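Local coordinates for conjugal transfer protein (Escherichia coli, PDB 5I97) that serves as a VirB8-type inner-membrane component of the pKM101 type IV secretion system, probably helping to assemble the conjugation channel, this chain being its NTF2-like VirB8 domain, at residues Arg20-Leu34 with Ile127-Met139. Sequence-based numbering, arbitrary orientation.
Sequences RDQTSYGDEIDKFWL and IAIMGYEYKSLAM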
# COMPACT_ATOMS: atom_id res chain seq x y z
N ARG A 20 -1.18 -20.20 29.52
CA ARG A 20 -1.23 -19.85 30.93
C ARG A 20 -2.18 -18.68 31.22
O ARG A 20 -2.25 -17.72 30.46
CB ARG A 20 0.18 -19.51 31.44
CG ARG A 20 0.35 -19.40 32.96
CD ARG A 20 1.84 -19.30 33.35
NE ARG A 20 2.06 -19.08 34.78
CZ ARG A 20 2.20 -17.88 35.34
NH1 ARG A 20 2.17 -16.78 34.60
NH2 ARG A 20 2.39 -17.78 36.65
N ASP A 21 -2.89 -18.77 32.33
CA ASP A 21 -3.76 -17.68 32.77
C ASP A 21 -2.94 -16.54 33.35
O ASP A 21 -2.43 -16.62 34.47
CB ASP A 21 -4.77 -18.14 33.81
CG ASP A 21 -5.75 -19.13 33.26
OD1 ASP A 21 -5.86 -19.21 32.02
OD2 ASP A 21 -6.41 -19.83 34.06
N GLN A 22 -2.82 -15.49 32.55
CA GLN A 22 -2.15 -14.23 32.89
C GLN A 22 -2.84 -12.98 32.43
O GLN A 22 -3.29 -12.89 31.30
CB GLN A 22 -0.77 -14.15 32.25
CG GLN A 22 0.46 -14.46 32.96
CD GLN A 22 1.47 -15.04 32.02
OE1 GLN A 22 1.09 -15.57 31.02
NE2 GLN A 22 2.74 -14.71 32.21
N THR A 23 -2.82 -11.97 33.28
CA THR A 23 -3.28 -10.66 32.88
C THR A 23 -2.31 -10.01 31.89
O THR A 23 -2.74 -9.49 30.87
CB THR A 23 -3.47 -9.77 34.09
OG1 THR A 23 -4.48 -10.33 34.94
CG2 THR A 23 -3.92 -8.38 33.66
N SER A 24 -1.01 -10.07 32.17
CA SER A 24 -0.04 -9.41 31.31
C SER A 24 1.17 -10.27 30.98
O SER A 24 1.46 -11.25 31.66
CB SER A 24 0.44 -8.10 31.94
OG SER A 24 1.55 -7.57 31.23
N TYR A 25 1.88 -9.88 29.94
CA TYR A 25 3.11 -10.52 29.52
C TYR A 25 4.23 -9.50 29.38
O TYR A 25 5.26 -9.78 28.78
CB TYR A 25 2.93 -11.23 28.18
CG TYR A 25 2.68 -12.71 28.27
CD1 TYR A 25 3.74 -13.60 28.46
CD2 TYR A 25 1.40 -13.23 28.16
CE1 TYR A 25 3.52 -14.96 28.55
CE2 TYR A 25 1.17 -14.59 28.24
CZ TYR A 25 2.24 -15.45 28.43
OH TYR A 25 2.01 -16.81 28.52
N GLY A 26 4.01 -8.30 29.89
CA GLY A 26 5.01 -7.27 29.71
C GLY A 26 4.62 -6.30 28.61
O GLY A 26 3.78 -6.60 27.75
N ASP A 27 5.23 -5.12 28.65
CA ASP A 27 4.89 -4.04 27.74
C ASP A 27 4.94 -4.43 26.27
O ASP A 27 3.98 -4.21 25.54
CB ASP A 27 5.82 -2.85 27.96
CG ASP A 27 5.38 -1.98 29.10
OD1 ASP A 27 4.39 -2.33 29.77
OD2 ASP A 27 6.03 -0.94 29.33
N GLU A 28 6.06 -4.99 25.84
CA GLU A 28 6.29 -5.18 24.42
C GLU A 28 5.39 -6.23 23.80
O GLU A 28 4.90 -6.05 22.68
CB GLU A 28 7.75 -5.55 24.19
CG GLU A 28 8.75 -4.51 24.68
CD GLU A 28 9.04 -4.63 26.17
OE1 GLU A 28 8.80 -5.71 26.76
OE2 GLU A 28 9.53 -3.64 26.75
N ILE A 29 5.16 -7.31 24.54
CA ILE A 29 4.31 -8.39 24.09
C ILE A 29 2.84 -8.00 24.13
O ILE A 29 2.10 -8.28 23.18
CB ILE A 29 4.54 -9.66 24.92
CG1 ILE A 29 5.99 -10.10 24.82
CG2 ILE A 29 3.59 -10.75 24.46
CD1 ILE A 29 6.33 -11.32 25.66
N ASP A 30 2.41 -7.37 25.22
CA ASP A 30 1.04 -6.88 25.35
C ASP A 30 0.71 -5.94 24.20
O ASP A 30 -0.33 -6.07 23.57
CB ASP A 30 0.84 -6.15 26.67
CG ASP A 30 0.73 -7.08 27.85
OD1 ASP A 30 0.97 -8.29 27.68
OD2 ASP A 30 0.40 -6.59 28.95
N LYS A 31 1.61 -4.99 23.95
CA LYS A 31 1.41 -4.01 22.90
C LYS A 31 1.29 -4.69 21.55
O LYS A 31 0.52 -4.26 20.70
CB LYS A 31 2.55 -2.99 22.91
CG LYS A 31 2.50 -1.98 21.78
CD LYS A 31 3.75 -1.11 21.74
CE LYS A 31 3.73 -0.18 20.53
NZ LYS A 31 4.98 0.64 20.44
N PHE A 32 2.02 -5.79 21.35
CA PHE A 32 1.95 -6.50 20.09
C PHE A 32 0.55 -7.05 19.81
O PHE A 32 -0.01 -6.79 18.76
CB PHE A 32 2.95 -7.65 20.03
CG PHE A 32 2.74 -8.55 18.84
CD1 PHE A 32 3.05 -8.11 17.56
CD2 PHE A 32 2.19 -9.81 19.00
CE1 PHE A 32 2.84 -8.93 16.47
CE2 PHE A 32 1.97 -10.63 17.91
CZ PHE A 32 2.30 -10.20 16.64
N TRP A 33 0.01 -7.81 20.75
CA TRP A 33 -1.29 -8.43 20.57
C TRP A 33 -2.39 -7.38 20.52
O TRP A 33 -3.33 -7.50 19.74
CB TRP A 33 -1.59 -9.45 21.67
CG TRP A 33 -0.60 -10.56 21.69
CD1 TRP A 33 0.36 -10.78 22.62
CD2 TRP A 33 -0.48 -11.62 20.73
NE1 TRP A 33 1.08 -11.90 22.30
CE2 TRP A 33 0.58 -12.43 21.14
CE3 TRP A 33 -1.17 -11.95 19.56
CZ2 TRP A 33 0.98 -13.57 20.43
CZ3 TRP A 33 -0.78 -13.07 18.86
CH2 TRP A 33 0.28 -13.87 19.29
N LEU A 34 -2.27 -6.34 21.33
CA LEU A 34 -3.31 -5.33 21.35
C LEU A 34 -3.37 -4.57 20.03
O LEU A 34 -4.45 -4.31 19.51
CB LEU A 34 -3.09 -4.36 22.50
CG LEU A 34 -3.43 -4.94 23.87
CD1 LEU A 34 -2.65 -4.22 24.95
CD2 LEU A 34 -4.92 -4.91 24.14
N ILE A 127 -10.04 6.49 19.42
CA ILE A 127 -9.49 5.97 20.66
C ILE A 127 -10.15 4.63 20.99
O ILE A 127 -11.38 4.54 21.06
CB ILE A 127 -9.71 6.94 21.84
CG1 ILE A 127 -9.25 8.34 21.47
CG2 ILE A 127 -8.99 6.44 23.07
CD1 ILE A 127 -9.56 9.39 22.51
N ALA A 128 -9.34 3.61 21.20
CA ALA A 128 -9.84 2.30 21.59
C ALA A 128 -9.48 2.01 23.05
O ALA A 128 -8.31 1.94 23.41
CB ALA A 128 -9.28 1.23 20.69
N ILE A 129 -10.51 1.88 23.89
CA ILE A 129 -10.32 1.47 25.28
C ILE A 129 -10.55 -0.04 25.41
O ILE A 129 -11.64 -0.53 25.18
CB ILE A 129 -11.28 2.20 26.23
CG1 ILE A 129 -11.20 3.71 26.03
CG2 ILE A 129 -11.01 1.80 27.68
CD1 ILE A 129 -9.85 4.30 26.32
N MET A 130 -9.51 -0.77 25.78
CA MET A 130 -9.57 -2.22 25.71
C MET A 130 -9.30 -2.88 27.05
O MET A 130 -8.47 -2.42 27.82
CB MET A 130 -8.56 -2.72 24.68
CG MET A 130 -8.55 -1.92 23.39
SD MET A 130 -7.26 -2.45 22.27
CE MET A 130 -7.68 -4.18 22.05
N GLY A 131 -10.01 -3.96 27.31
CA GLY A 131 -9.70 -4.83 28.43
C GLY A 131 -9.09 -6.10 27.87
O GLY A 131 -9.54 -6.58 26.84
N TYR A 132 -8.04 -6.61 28.49
CA TYR A 132 -7.40 -7.81 27.99
C TYR A 132 -6.83 -8.71 29.09
O TYR A 132 -6.75 -8.32 30.25
CB TYR A 132 -6.29 -7.45 27.00
CG TYR A 132 -5.10 -6.78 27.63
CD1 TYR A 132 -5.10 -5.43 27.88
CD2 TYR A 132 -3.97 -7.52 27.97
CE1 TYR A 132 -4.01 -4.82 28.47
CE2 TYR A 132 -2.89 -6.92 28.55
CZ TYR A 132 -2.91 -5.57 28.79
OH TYR A 132 -1.82 -4.96 29.37
N GLU A 133 -6.60 -9.96 28.72
CA GLU A 133 -6.07 -10.99 29.61
C GLU A 133 -5.54 -12.15 28.77
O GLU A 133 -5.86 -12.25 27.58
CB GLU A 133 -7.16 -11.48 30.56
CG GLU A 133 -8.36 -12.11 29.87
CD GLU A 133 -9.38 -12.66 30.85
OE1 GLU A 133 -9.43 -12.16 32.00
OE2 GLU A 133 -10.13 -13.58 30.48
N TYR A 134 -4.75 -13.03 29.37
CA TYR A 134 -4.32 -14.22 28.66
C TYR A 134 -4.94 -15.43 29.34
O TYR A 134 -4.96 -15.52 30.57
CB TYR A 134 -2.80 -14.32 28.62
CG TYR A 134 -2.11 -13.18 27.89
CD1 TYR A 134 -1.92 -11.95 28.50
CD2 TYR A 134 -1.60 -13.36 26.61
CE1 TYR A 134 -1.26 -10.93 27.85
CE2 TYR A 134 -0.94 -12.34 25.96
CZ TYR A 134 -0.77 -11.13 26.58
OH TYR A 134 -0.11 -10.10 25.94
N LYS A 135 -5.47 -16.35 28.55
CA LYS A 135 -6.07 -17.57 29.07
C LYS A 135 -5.57 -18.82 28.37
O LYS A 135 -5.61 -18.92 27.15
CB LYS A 135 -7.60 -17.53 28.93
CG LYS A 135 -8.31 -16.51 29.77
CD LYS A 135 -8.33 -16.92 31.23
CE LYS A 135 -9.15 -15.97 32.08
NZ LYS A 135 -9.08 -16.30 33.54
N SER A 136 -5.06 -19.76 29.16
CA SER A 136 -4.85 -21.10 28.64
C SER A 136 -6.20 -21.78 28.48
O SER A 136 -6.91 -22.02 29.46
CB SER A 136 -3.96 -21.91 29.57
OG SER A 136 -4.63 -22.16 30.79
N LEU A 137 -6.58 -22.08 27.24
CA LEU A 137 -7.79 -22.83 27.01
C LEU A 137 -7.49 -23.97 26.07
O LEU A 137 -6.41 -24.01 25.47
CB LEU A 137 -8.90 -21.95 26.44
CG LEU A 137 -9.37 -20.76 27.27
CD1 LEU A 137 -10.04 -19.76 26.37
CD2 LEU A 137 -10.29 -21.20 28.41
N ALA A 138 -8.41 -24.92 25.97
CA ALA A 138 -8.25 -26.00 25.02
C ALA A 138 -8.09 -25.39 23.64
O ALA A 138 -9.03 -24.79 23.12
CB ALA A 138 -9.44 -26.95 25.07
N MET A 139 -6.91 -25.52 23.07
CA MET A 139 -6.65 -24.94 21.76
C MET A 139 -6.16 -25.98 20.76
O MET A 139 -5.52 -26.96 21.12
CB MET A 139 -5.65 -23.79 21.87
CG MET A 139 -6.25 -22.55 22.53
SD MET A 139 -5.14 -21.12 22.57
CE MET A 139 -4.07 -21.62 23.95
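Tyr134 lies with one ring face under the edge of Tyr25, whose CD2 points at the ring centre and comes within 3.3 Å of Tyr134 CE2. This is a T-shaped pair, planes at 75°. In turn Tyr134 offers its own edge to the face of Trp33 in an offset T, and Phe151 of strand 151-160 joins this aromatic cluster. A tyrosine suits the spot because its ring packs while its hydroxyl reaches on to Asp30: Tyr134 OH donates to Asp30 OD1 at 2.7 Å. Tyr132 OH likewise donates to Asp30 OD2 at 2.8 Å, the ring standing nearly upright to the carboxylate (78°); its CG sits between the backbone N and the carbonyl carbon (chi1 69°), which carries the ring toward Asp30 and under Leu34. Within 20-34, Tyr25 N and the Ser24 hydroxyl bond OD1 and OD2 respectively, each from the opposite face to the tyrosine on that oxygen. Four donors, two on each oxygen, thus fix the rotation of the buried carboxylate; an alanine at Asp30 would probably strand both phenol hydroxyls and leave the turn before the helix less firmly held. Deeper in, Leu34 lays CD1 over the face of Tyr132 and sets CD2 3.5 Å from Met130 CE, a branched chain filling the angle between ring and thioether. At the other end Gln22 pairs with Tyr134 in a single antiparallel bridge, and Asp21 OD1 accepts from Ser136 N at 3.0 Å. Helix 27-42 is thereby fastened across the sheet, and the four donors on Asp30, two from the strand and two from the turn, would be expected to stabilise it as the anion.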